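Local coordinates for protein malate dehydrogenase (Naegleria fowleri, PDB 6UM4) that probably catalyses the reversible oxidation of malate to oxaloacetate with a nicotinamide adenine dinucleotide cofactor, at residues 253-261 against 312-323; 345-356 against 373-384. One frame throughout, in Å; residues are numbered along the deposited sequence.

Contact 1: 253-261 against 312-323; sequences HDRGLAQVA and FIPNVQQRGAAI
R255 runs extended from CG to NE, while R319 has CG opposite its backbone N (chi1 -180°), which sets it against R255 CD and NE (R319 CG to R255 NE 3.3 Å); the bend at chi2 (64°) then turns the R319 guanidinium toward Q259. This is helix-on-helix packing within the alpha/beta C-terminal domain of the lactate/malate dehydrogenase fold: the axes of 253-261 and 312-317 approach to 9.4 Å with their directions 134° apart. G256 sits at the close approach, and having no side chain it lets V316 CG2 come to 3.9 Å from its CA. Beside it, the F312 ring turns an edge to the backbone, with CE1 3.6 Å from G256 O, and also touches Q259 CB and V260 CG2. Further on, the R255 guanidinium lies with one face over the backbone at R319 and G320, and a water in its plane joins NH1 (2.8 Å) to V316 O. D152 of the second subunit forms a salt bridge with R319 NE and a long, weak ion pair with R255 NE, which probably eases the proximity of the two positive charges and brings helices 250-264 and 319-327 to the second subunit. Q259 is a knob in the hole formed by F312, N315, V316 and R319. Its NE2 lies over a face of the R319 guanidinium, 3.2 Å from NH1, but both are donors, so the pair is not a hydrogen bond. The amide's other arm is bridged by water, which donates to Q259 OE1 at 2.6 Å and accepts from N315 ND2 at 2.7 Å.

Contact 2: 345-356 against 373-384; sequences DWVLGNSEWVSM and SMPVQCFGAGKY
M356 and C378 meet in the tight part of the contact, M356 SD 3.4 Å from C378 SG and 3.7 Å from V376 CG2. The bend at chi3 (78°) carries M356 CE to Y384 CD2 and over one face of the W346 indole, while SD makes an oblique Met-aromatic contact with the Y384 ring. W346 NE1, at the edge of that ring, gives a weak hydrogen bond to G382 O. Between the strands, V354 N to V376 O and V376 N to V354 O, both 2.9 Å, are nearly straight hydrogen bonds. The backbones draw closest where the helix ends: G349 and G380 CA atoms lie 3.7 Å apart, too close for side chains, and A381 N donates to V347 O at 2.6 Å. By contrast, S351, F379 and K383 are exposed. There the chain corners at S351 and E352, and N350 OD1 accepts from E352 N in an Asx turn. Behind this corner N350 ND2 hydrogen-bonds to OD2 of buried D345 from above the carboxylate plane, and R250 forms a salt bridge with it. This is an antiparallel hairpin, 353-359 with 371-380, continued through a type I' turn at G380-K383 into strand 383-386 as a three-stranded meander.

How the contacts relate
From the N terminus, the chain crosses the parallel, nucleotide-binding sheet, then enters helix 250-264. Contact 1 closes a loop of 50 residues that holds strands 271-277, 285-287 and 292-293. Helix 319-327 leads on to helix 332-348, from whose end contact 2 closes a shorter, 16-residue loop. The two are in series, neither nested nor crossed. They nevertheless touch: H253 ND1 lies 3.0 Å from S355 OG, a probable hydrogen bond. S355 OG also bonds to I276 N, while H253 packs on I276 and L257 and V260 on I271, so strand 271-277 lies against both. Helices 250-264 and 319-327 of contact 1 meet the second subunit; no other chain of the assembly reaches contact 2.

Contact 1: 253-261 against 312-323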
loop_
_atom_site.group_PDB
_atom_site.type_symbol
_atom_site.label_atom_id
_atom_site.label_comp_id
_atom_site.label_asym_id
_atom_site.label_seq_id
_atom_site.Cartn_x
_atom_site.Cartn_y
_atom_site.Cartn_z
ATOM N N HIS A 253 1.712 -2.506 -19.003
ATOM C CA HIS A 253 1.063 -1.299 -19.502
ATOM C C HIS A 253 1.551 -0.053 -18.767
ATOM O O HIS A 253 2.014 0.912 -19.387
ATOM C CB HIS A 253 -0.453 -1.468 -19.366
ATOM C CG HIS A 253 -1.241 -0.285 -19.820
ATOM N ND1 HIS A 253 -1.904 -0.257 -21.026
ATOM C CD2 HIS A 253 -1.485 0.908 -19.227
ATOM C CE1 HIS A 253 -2.520 0.905 -21.163
ATOM N NE2 HIS A 253 -2.285 1.630 -20.082
ATOM N N ASP A 254 1.483 -0.074 -17.436
ATOM C CA ASP A 254 1.902 1.081 -16.662
ATOM C C ASP A 254 3.396 1.344 -16.805
ATOM O O ASP A 254 3.836 2.494 -16.679
ATOM C CB ASP A 254 1.523 0.898 -15.175
ATOM C CG ASP A 254 0.015 0.969 -14.941
ATOM O OD1 ASP A 254 -0.719 1.484 -15.828
ATOM O OD2 ASP A 254 -0.444 0.486 -13.875
ATOM N N ARG A 255 4.200 0.294 -16.989
ATOM C CA ARG A 255 5.628 0.513 -17.188
ATOM C C ARG A 255 5.887 1.235 -18.500
ATOM O O ARG A 255 6.762 2.105 -18.570
ATOM C CB ARG A 255 6.383 -0.811 -17.138
ATOM C CG ARG A 255 6.517 -1.372 -15.738
ATOM C CD ARG A 255 6.973 -2.806 -15.781
ATOM N NE ARG A 255 7.485 -3.251 -14.493
ATOM C CZ ARG A 255 7.729 -4.519 -14.201
ATOM N NH1 ARG A 255 7.488 -5.468 -15.107
ATOM N NH2 ARG A 255 8.195 -4.839 -13.003
ATOM N N GLY A 256 5.128 0.889 -19.544
ATOM C CA GLY A 256 5.228 1.622 -20.794
ATOM C C GLY A 256 4.863 3.084 -20.629
ATOM O O GLY A 256 5.565 3.973 -21.128
ATOM N N LEU A 257 3.753 3.351 -19.931
ATOM C CA LEU A 257 3.361 4.729 -19.663
ATOM C C LEU A 257 4.474 5.479 -18.955
ATOM O O LEU A 257 4.699 6.662 -19.223
ATOM C CB LEU A 257 2.079 4.781 -18.829
ATOM C CG LEU A 257 0.794 4.200 -19.402
ATOM C CD1 LEU A 257 -0.305 4.366 -18.392
ATOM C CD2 LEU A 257 0.421 4.915 -20.685
ATOM N N ALA A 258 5.173 4.821 -18.031
ATOM C CA ALA A 258 6.226 5.544 -17.320
ATOM C C ALA A 258 7.424 5.784 -18.220
ATOM O O ALA A 258 8.079 6.824 -18.098
ATOM C CB ALA A 258 6.647 4.818 -16.041
ATOM N N GLN A 259 7.731 4.846 -19.120
ATOM C CA GLN A 259 8.838 5.080 -20.049
ATOM C C GLN A 259 8.549 6.275 -20.945
ATOM O O GLN A 259 9.415 7.135 -21.143
ATOM C CB GLN A 259 9.125 3.829 -20.885
ATOM C CG GLN A 259 9.749 2.666 -20.085
ATOM C CD GLN A 259 11.122 3.024 -19.476
ATOM O OE1 GLN A 259 11.999 3.552 -20.154
ATOM N NE2 GLN A 259 11.296 2.738 -18.190
ATOM N N VAL A 260 7.327 6.362 -21.478
ATOM C CA VAL A 260 6.954 7.510 -22.303
ATOM C C VAL A 260 7.107 8.806 -21.523
ATOM O O VAL A 260 7.721 9.769 -21.996
ATOM C CB VAL A 260 5.515 7.360 -22.812
ATOM C CG1 VAL A 260 5.075 8.655 -23.475
ATOM C CG2 VAL A 260 5.398 6.173 -23.759
ATOM N N ALA A 261 6.511 8.860 -20.330
ATOM C CA ALA A 261 6.524 10.079 -19.535
ATOM C C ALA A 261 7.943 10.506 -19.177
ATOM O O ALA A 261 8.262 11.702 -19.194
ATOM C CB ALA A 261 5.685 9.880 -18.275
ATOM N N PHE A 312 12.692 1.535 -26.203
ATOM C CA PHE A 312 11.406 1.504 -25.515
ATOM C C PHE A 312 10.937 0.074 -25.282
ATOM O O PHE A 312 10.732 -0.346 -24.139
ATOM C CB PHE A 312 10.366 2.285 -26.311
ATOM C CG PHE A 312 9.000 2.218 -25.724
ATOM C CD1 PHE A 312 8.686 2.960 -24.582
ATOM C CD2 PHE A 312 8.027 1.394 -26.291
ATOM C CE1 PHE A 312 7.414 2.913 -24.020
ATOM C CE2 PHE A 312 6.751 1.326 -25.735
ATOM C CZ PHE A 312 6.437 2.078 -24.597
ATOM N N ILE A 313 10.779 -0.703 -26.352
ATOM C CA ILE A 313 10.262 -2.061 -26.194
ATOM C C ILE A 313 11.148 -2.906 -25.290
ATOM O O ILE A 313 10.613 -3.574 -24.390
ATOM C CB ILE A 313 10.024 -2.710 -27.568
ATOM C CG1 ILE A 313 8.802 -2.090 -28.242
ATOM C CG2 ILE A 313 9.826 -4.216 -27.387
ATOM C CD1 ILE A 313 8.522 -2.639 -29.629
ATOM N N PRO A 314 12.471 -2.952 -25.471
ATOM C CA PRO A 314 13.286 -3.750 -24.539
ATOM C C PRO A 314 13.258 -3.231 -23.113
ATOM O O PRO A 314 13.315 -4.030 -22.173
ATOM C CB PRO A 314 14.696 -3.673 -25.140
ATOM C CG PRO A 314 14.661 -2.578 -26.129
ATOM C CD PRO A 314 13.264 -2.448 -26.607
ATOM N N ASN A 315 13.200 -1.911 -22.916
ATOM C CA ASN A 315 13.144 -1.388 -21.553
ATOM C C ASN A 315 11.866 -1.830 -20.853
ATOM O O ASN A 315 11.880 -2.131 -19.653
ATOM C CB ASN A 315 13.234 0.136 -21.550
ATOM C CG ASN A 315 14.623 0.646 -21.874
ATOM O OD1 ASN A 315 15.611 -0.078 -21.746
ATOM N ND2 ASN A 315 14.706 1.901 -22.287
ATOM N N VAL A 316 10.754 -1.869 -21.593
ATOM C CA VAL A 316 9.491 -2.298 -21.022
ATOM C C VAL A 316 9.531 -3.793 -20.735
ATOM O O VAL A 316 9.048 -4.249 -19.694
ATOM C CB VAL A 316 8.324 -1.941 -21.963
ATOM C CG1 VAL A 316 7.024 -2.469 -21.387
ATOM C CG2 VAL A 316 8.216 -0.449 -22.171
ATOM N N GLN A 317 10.099 -4.577 -21.655
ATOM C CA GLN A 317 10.143 -6.025 -21.484
ATOM C C GLN A 317 11.040 -6.418 -20.321
ATOM O O GLN A 317 10.750 -7.386 -19.611
ATOM C CB GLN A 317 10.647 -6.696 -22.771
ATOM C CG GLN A 317 9.718 -6.621 -23.966
ATOM C CD GLN A 317 10.415 -7.026 -25.250
ATOM O OE1 GLN A 317 11.648 -6.926 -25.367
ATOM N NE2 GLN A 317 9.637 -7.494 -26.226
ATOM N N GLN A 318 12.127 -5.670 -20.102
ATOM C CA GLN A 318 13.148 -6.033 -19.126
ATOM C C GLN A 318 13.051 -5.227 -17.843
ATOM O O GLN A 318 13.980 -5.255 -17.030
ATOM C CB GLN A 318 14.542 -5.875 -19.732
ATOM C CG GLN A 318 14.713 -6.703 -20.977
ATOM C CD GLN A 318 14.504 -8.178 -20.697
ATOM O OE1 GLN A 318 14.850 -8.672 -19.617
ATOM N NE2 GLN A 318 13.910 -8.886 -21.656
ATOM N N ARG A 319 11.952 -4.503 -17.653
ATOM C CA ARG A 319 11.836 -3.607 -16.511
ATOM C C ARG A 319 11.924 -4.355 -15.180
ATOM O O ARG A 319 12.493 -3.844 -14.208
ATOM C CB ARG A 319 10.532 -2.827 -16.619
ATOM C CG ARG A 319 10.340 -1.863 -15.474
ATOM C CD ARG A 319 11.382 -0.776 -15.446
ATOM N NE ARG A 319 10.875 0.347 -14.667
ATOM C CZ ARG A 319 11.416 1.558 -14.646
ATOM N NH1 ARG A 319 12.495 1.818 -15.360
ATOM N NH2 ARG A 319 10.864 2.508 -13.910
ATOM N N GLY A 320 11.343 -5.551 -15.103
ATOM C CA GLY A 320 11.424 -6.315 -13.863
ATOM C C GLY A 320 12.852 -6.646 -13.474
ATOM O O GLY A 320 13.219 -6.599 -12.296
ATOM N N ALA A 321 13.675 -7.012 -14.453
ATOM C CA ALA A 321 15.062 -7.324 -14.144
ATOM C C ALA A 321 15.803 -6.089 -13.657
ATOM O O ALA A 321 16.696 -6.197 -12.807
ATOM C CB ALA A 321 15.754 -7.928 -15.365
ATOM N N ALA A 322 15.449 -4.910 -14.178
ATOM C CA ALA A 322 16.113 -3.680 -13.750
ATOM C C ALA A 322 15.821 -3.369 -12.290
ATOM O O ALA A 322 16.712 -2.931 -11.552
ATOM C CB ALA A 322 15.679 -2.516 -14.633
ATOM N N ILE A 323 14.571 -3.551 -11.861
ATOM C CA ILE A 323 14.225 -3.292 -10.468
ATOM C C ILE A 323 14.934 -4.271 -9.539
ATOM O O ILE A 323 15.407 -3.888 -8.463
ATOM C CB ILE A 323 12.699 -3.299 -10.289
ATOM C CG1 ILE A 323 12.111 -2.091 -11.021
ATOM C CG2 ILE A 323 12.327 -3.287 -8.809
ATOM C CD1 ILE A 323 10.646 -2.059 -11.038
HETATM O O HOH W 1 7.157 -5.369 -17.860
HETATM O O HOH W 2 12.481 3.423 -22.719
#

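Contact 2: 345-356 against 373-384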
loop_
_atom_site.group_PDB
_atom_site.type_symbol
_atom_site.label_atom_id
_atom_site.label_comp_id
_atom_site.label_asym_id
_atom_site.label_seq_id
_atom_site.Cartn_x
_atom_site.Cartn_y
_atom_site.Cartn_z
ATOM N N ASP A 345 -10.531 -0.725 -12.501
ATOM C CA ASP A 345 -11.060 -0.406 -13.824
ATOM C C ASP A 345 -12.054 -1.467 -14.315
ATOM O O ASP A 345 -13.073 -1.130 -14.934
ATOM C CB ASP A 345 -9.894 -0.243 -14.810
ATOM C CG ASP A 345 -8.973 0.950 -14.453
ATOM O OD1 ASP A 345 -9.317 1.723 -13.526
ATOM O OD2 ASP A 345 -7.912 1.119 -15.100
ATOM N N TRP A 346 -11.785 -2.750 -14.043
ATOM C CA TRP A 346 -12.718 -3.808 -14.439
ATOM C C TRP A 346 -14.104 -3.569 -13.848
ATOM O O TRP A 346 -15.124 -3.732 -14.535
ATOM C CB TRP A 346 -12.170 -5.166 -13.983
ATOM C CG TRP A 346 -12.657 -6.390 -14.753
ATOM C CD1 TRP A 346 -13.579 -6.425 -15.759
ATOM C CD2 TRP A 346 -12.203 -7.748 -14.576
ATOM N NE1 TRP A 346 -13.729 -7.721 -16.223
ATOM C CE2 TRP A 346 -12.891 -8.548 -15.521
ATOM C CE3 TRP A 346 -11.282 -8.363 -13.707
ATOM C CZ2 TRP A 346 -12.693 -9.930 -15.620
ATOM C CZ3 TRP A 346 -11.073 -9.736 -13.820
ATOM C CH2 TRP A 346 -11.791 -10.508 -14.761
ATOM N N VAL A 347 -14.155 -3.155 -12.582
ATOM C CA VAL A 347 -15.410 -2.983 -11.851
ATOM C C VAL A 347 -16.008 -1.595 -12.055
ATOM O O VAL A 347 -17.222 -1.455 -12.215
ATOM C CB VAL A 347 -15.170 -3.271 -10.356
ATOM C CG1 VAL A 347 -16.388 -2.916 -9.529
ATOM C CG2 VAL A 347 -14.737 -4.705 -10.154
ATOM N N LEU A 348 -15.192 -0.541 -12.017
ATOM C CA LEU A 348 -15.728 0.812 -12.035
ATOM C C LEU A 348 -15.521 1.540 -13.357
ATOM O O LEU A 348 -16.079 2.627 -13.535
ATOM C CB LEU A 348 -15.115 1.635 -10.892
ATOM C CG LEU A 348 -15.397 1.063 -9.491
ATOM C CD1 LEU A 348 -14.604 1.788 -8.420
ATOM C CD2 LEU A 348 -16.880 1.083 -9.158
ATOM N N GLY A 349 -14.767 0.973 -14.288
ATOM C CA GLY A 349 -14.600 1.570 -15.599
ATOM C C GLY A 349 -13.439 2.549 -15.652
ATOM O O GLY A 349 -12.942 3.035 -14.639
ATOM N N ASN A 350 -12.996 2.828 -16.874
ATOM C CA ASN A 350 -11.894 3.759 -17.106
ATOM C C ASN A 350 -12.017 4.229 -18.548
ATOM O O ASN A 350 -12.155 3.400 -19.453
ATOM C CB ASN A 350 -10.535 3.084 -16.863
ATOM C CG ASN A 350 -9.350 4.050 -16.946
ATOM O OD1 ASN A 350 -9.442 5.149 -17.502
ATOM N ND2 ASN A 350 -8.207 3.601 -16.445
ATOM N N SER A 351 -11.984 5.545 -18.759
ATOM C CA SER A 351 -12.200 6.086 -20.099
ATOM C C SER A 351 -11.005 5.887 -21.026
ATOM O O SER A 351 -11.159 6.023 -22.245
ATOM C CB SER A 351 -12.564 7.568 -20.007
ATOM O OG SER A 351 -11.598 8.277 -19.247
ATOM N N GLU A 352 -9.834 5.574 -20.491
ATOM C CA GLU A 352 -8.640 5.397 -21.300
ATOM C C GLU A 352 -8.487 3.939 -21.699
ATOM O O GLU A 352 -9.000 3.038 -21.033
ATOM C CB GLU A 352 -7.398 5.857 -20.538
ATOM C CG GLU A 352 -7.420 7.341 -20.211
ATOM C CD GLU A 352 -7.087 8.203 -21.415
ATOM O OE1 GLU A 352 -6.455 7.689 -22.370
ATOM O OE2 GLU A 352 -7.493 9.386 -21.420
ATOM N N TRP A 353 -7.764 3.711 -22.794
ATOM C CA TRP A 353 -7.361 2.351 -23.119
ATOM C C TRP A 353 -6.573 1.771 -21.957
ATOM O O TRP A 353 -5.655 2.409 -21.431
ATOM C CB TRP A 353 -6.467 2.304 -24.355
ATOM C CG TRP A 353 -7.049 2.744 -25.635
ATOM C CD1 TRP A 353 -8.240 3.372 -25.834
ATOM C CD2 TRP A 353 -6.426 2.633 -26.922
ATOM N NE1 TRP A 353 -8.399 3.656 -27.178
ATOM C CE2 TRP A 353 -7.296 3.209 -27.861
ATOM C CE3 TRP A 353 -5.211 2.099 -27.368
ATOM C CZ2 TRP A 353 -6.997 3.259 -29.219
ATOM C CZ3 TRP A 353 -4.915 2.156 -28.722
ATOM C CH2 TRP A 353 -5.801 2.734 -29.625
ATOM N N VAL A 354 -6.900 0.543 -21.576
ATOM C CA VAL A 354 -6.040 -0.208 -20.681
ATOM C C VAL A 354 -5.770 -1.548 -21.343
ATOM O O VAL A 354 -6.438 -1.938 -22.307
ATOM C CB VAL A 354 -6.647 -0.374 -19.262
ATOM C CG1 VAL A 354 -6.856 0.989 -18.629
ATOM C CG2 VAL A 354 -7.965 -1.156 -19.309
ATOM N N SER A 355 -4.719 -2.209 -20.871
ATOM C CA SER A 355 -4.363 -3.541 -21.337
ATOM C C SER A 355 -4.847 -4.578 -20.336
ATOM O O SER A 355 -4.678 -4.408 -19.127
ATOM C CB SER A 355 -2.854 -3.681 -21.547
ATOM O OG SER A 355 -2.367 -2.778 -22.532
ATOM N N MET A 356 -5.460 -5.635 -20.858
ATOM C CA MET A 356 -5.866 -6.832 -20.142
ATOM C C MET A 356 -5.608 -8.018 -21.058
ATOM O O MET A 356 -5.818 -7.911 -22.268
ATOM C CB MET A 356 -7.362 -6.795 -19.774
ATOM C CG MET A 356 -7.766 -5.632 -18.828
ATOM S SD MET A 356 -9.569 -5.479 -18.649
ATOM C CE MET A 356 -9.929 -6.801 -17.485
ATOM N N SER A 373 -3.289 -10.335 -24.465
ATOM C CA SER A 373 -3.459 -8.941 -24.084
ATOM C C SER A 373 -3.817 -8.108 -25.304
ATOM O O SER A 373 -3.284 -8.314 -26.406
ATOM C CB SER A 373 -2.172 -8.421 -23.431
ATOM O OG SER A 373 -2.313 -7.124 -22.864
ATOM N N MET A 374 -4.777 -7.207 -25.129
ATOM C CA MET A 374 -5.252 -6.354 -26.210
ATOM C C MET A 374 -5.617 -5.000 -25.625
ATOM O O MET A 374 -5.960 -4.907 -24.444
ATOM C CB MET A 374 -6.485 -6.952 -26.910
ATOM C CG MET A 374 -6.333 -8.367 -27.412
ATOM S SD MET A 374 -7.824 -8.981 -28.250
ATOM C CE MET A 374 -7.518 -10.739 -28.033
ATOM N N PRO A 375 -5.620 -3.944 -26.437
ATOM C CA PRO A 375 -6.215 -2.674 -25.983
ATOM C C PRO A 375 -7.704 -2.855 -25.748
ATOM O O PRO A 375 -8.440 -3.285 -26.644
ATOM C CB PRO A 375 -5.961 -1.718 -27.155
ATOM C CG PRO A 375 -5.749 -2.641 -28.369
ATOM C CD PRO A 375 -5.039 -3.840 -27.789
ATOM N N VAL A 376 -8.148 -2.542 -24.530
ATOM C CA VAL A 376 -9.564 -2.619 -24.193
ATOM C C VAL A 376 -10.010 -1.342 -23.499
ATOM O O VAL A 376 -9.209 -0.594 -22.927
ATOM C CB VAL A 376 -9.908 -3.823 -23.300
ATOM C CG1 VAL A 376 -9.380 -5.113 -23.910
ATOM C CG2 VAL A 376 -9.410 -3.585 -21.858
ATOM N N GLN A 377 -11.314 -1.097 -23.574
ATOM C CA GLN A 377 -11.989 -0.106 -22.759
ATOM C C GLN A 377 -12.806 -0.837 -21.707
ATOM O O GLN A 377 -13.630 -1.697 -22.050
ATOM C CB GLN A 377 -12.909 0.781 -23.592
ATOM C CG GLN A 377 -13.605 1.820 -22.733
ATOM C CD GLN A 377 -14.151 2.958 -23.546
ATOM O OE1 GLN A 377 -13.674 3.229 -24.647
ATOM N NE2 GLN A 377 -15.144 3.652 -23.000
ATOM N N CYS A 378 -12.577 -0.509 -20.439
ATOM C CA CYS A 378 -13.374 -1.056 -19.342
ATOM C C CYS A 378 -14.547 -0.123 -19.091
ATOM O O CYS A 378 -14.356 1.031 -18.706
ATOM C CB CYS A 378 -12.537 -1.237 -18.079
ATOM S SG CYS A 378 -11.404 -2.654 -18.168
ATOM N N PHE A 379 -15.756 -0.600 -19.346
ATOM C CA PHE A 379 -16.926 0.225 -19.112
ATOM C C PHE A 379 -17.416 0.161 -17.676
ATOM O O PHE A 379 -18.296 0.942 -17.306
ATOM C CB PHE A 379 -18.052 -0.203 -20.046
ATOM C CG PHE A 379 -17.591 -0.492 -21.438
ATOM C CD1 PHE A 379 -17.049 0.513 -22.225
ATOM C CD2 PHE A 379 -17.727 -1.765 -21.973
ATOM C CE1 PHE A 379 -16.631 0.244 -23.506
ATOM C CE2 PHE A 379 -17.319 -2.036 -23.257
ATOM C CZ PHE A 379 -16.773 -1.033 -24.030
ATOM N N GLY A 380 -16.873 -0.743 -16.868
ATOM C CA GLY A 380 -17.330 -0.947 -15.508
ATOM C C GLY A 380 -18.313 -2.100 -15.415
ATOM O O GLY A 380 -18.818 -2.616 -16.412
ATOM N N ALA A 381 -18.603 -2.487 -14.170
ATOM C CA ALA A 381 -19.541 -3.572 -13.876
ATOM C C ALA A 381 -19.126 -4.867 -14.573
ATOM O O ALA A 381 -19.964 -5.634 -15.041
ATOM C CB ALA A 381 -20.975 -3.186 -14.239
ATOM N N GLY A 382 -17.818 -5.094 -14.676
ATOM C CA GLY A 382 -17.271 -6.319 -15.226
ATOM C C GLY A 382 -17.212 -6.407 -16.735
ATOM O O GLY A 382 -16.690 -7.400 -17.254
ATOM N N LYS A 383 -17.645 -5.378 -17.457
ATOM C CA LYS A 383 -17.741 -5.434 -18.913
ATOM C C LYS A 383 -16.621 -4.630 -19.565
ATOM O O LYS A 383 -16.416 -3.456 -19.238
ATOM C CB LYS A 383 -19.107 -4.915 -19.368
ATOM C CG LYS A 383 -20.280 -5.601 -18.668
ATOM C CD LYS A 383 -21.490 -4.682 -18.585
ATOM C CE LYS A 383 -22.713 -5.381 -17.982
ATOM N NZ LYS A 383 -22.604 -5.736 -16.525
ATOM N N TYR A 384 -15.935 -5.248 -20.523
ATOM C CA TYR A 384 -14.902 -4.580 -21.304
ATOM C C TYR A 384 -15.068 -4.964 -22.766
ATOM O O TYR A 384 -15.730 -5.950 -23.099
ATOM C CB TYR A 384 -13.474 -4.935 -20.833
ATOM C CG TYR A 384 -13.184 -6.427 -20.830
ATOM C CD1 TYR A 384 -12.953 -7.120 -22.014
ATOM C CD2 TYR A 384 -13.129 -7.140 -19.635
ATOM C CE1 TYR A 384 -12.694 -8.492 -22.014
ATOM C CE2 TYR A 384 -12.852 -8.499 -19.625
ATOM C CZ TYR A 384 -12.640 -9.175 -20.813
ATOM O OH TYR A 384 -12.379 -10.534 -20.795
HETATM O O HOH W 3 -15.167 -2.791 -16.988
HETATM O O HOH W 4 -10.943 1.371 -19.932
#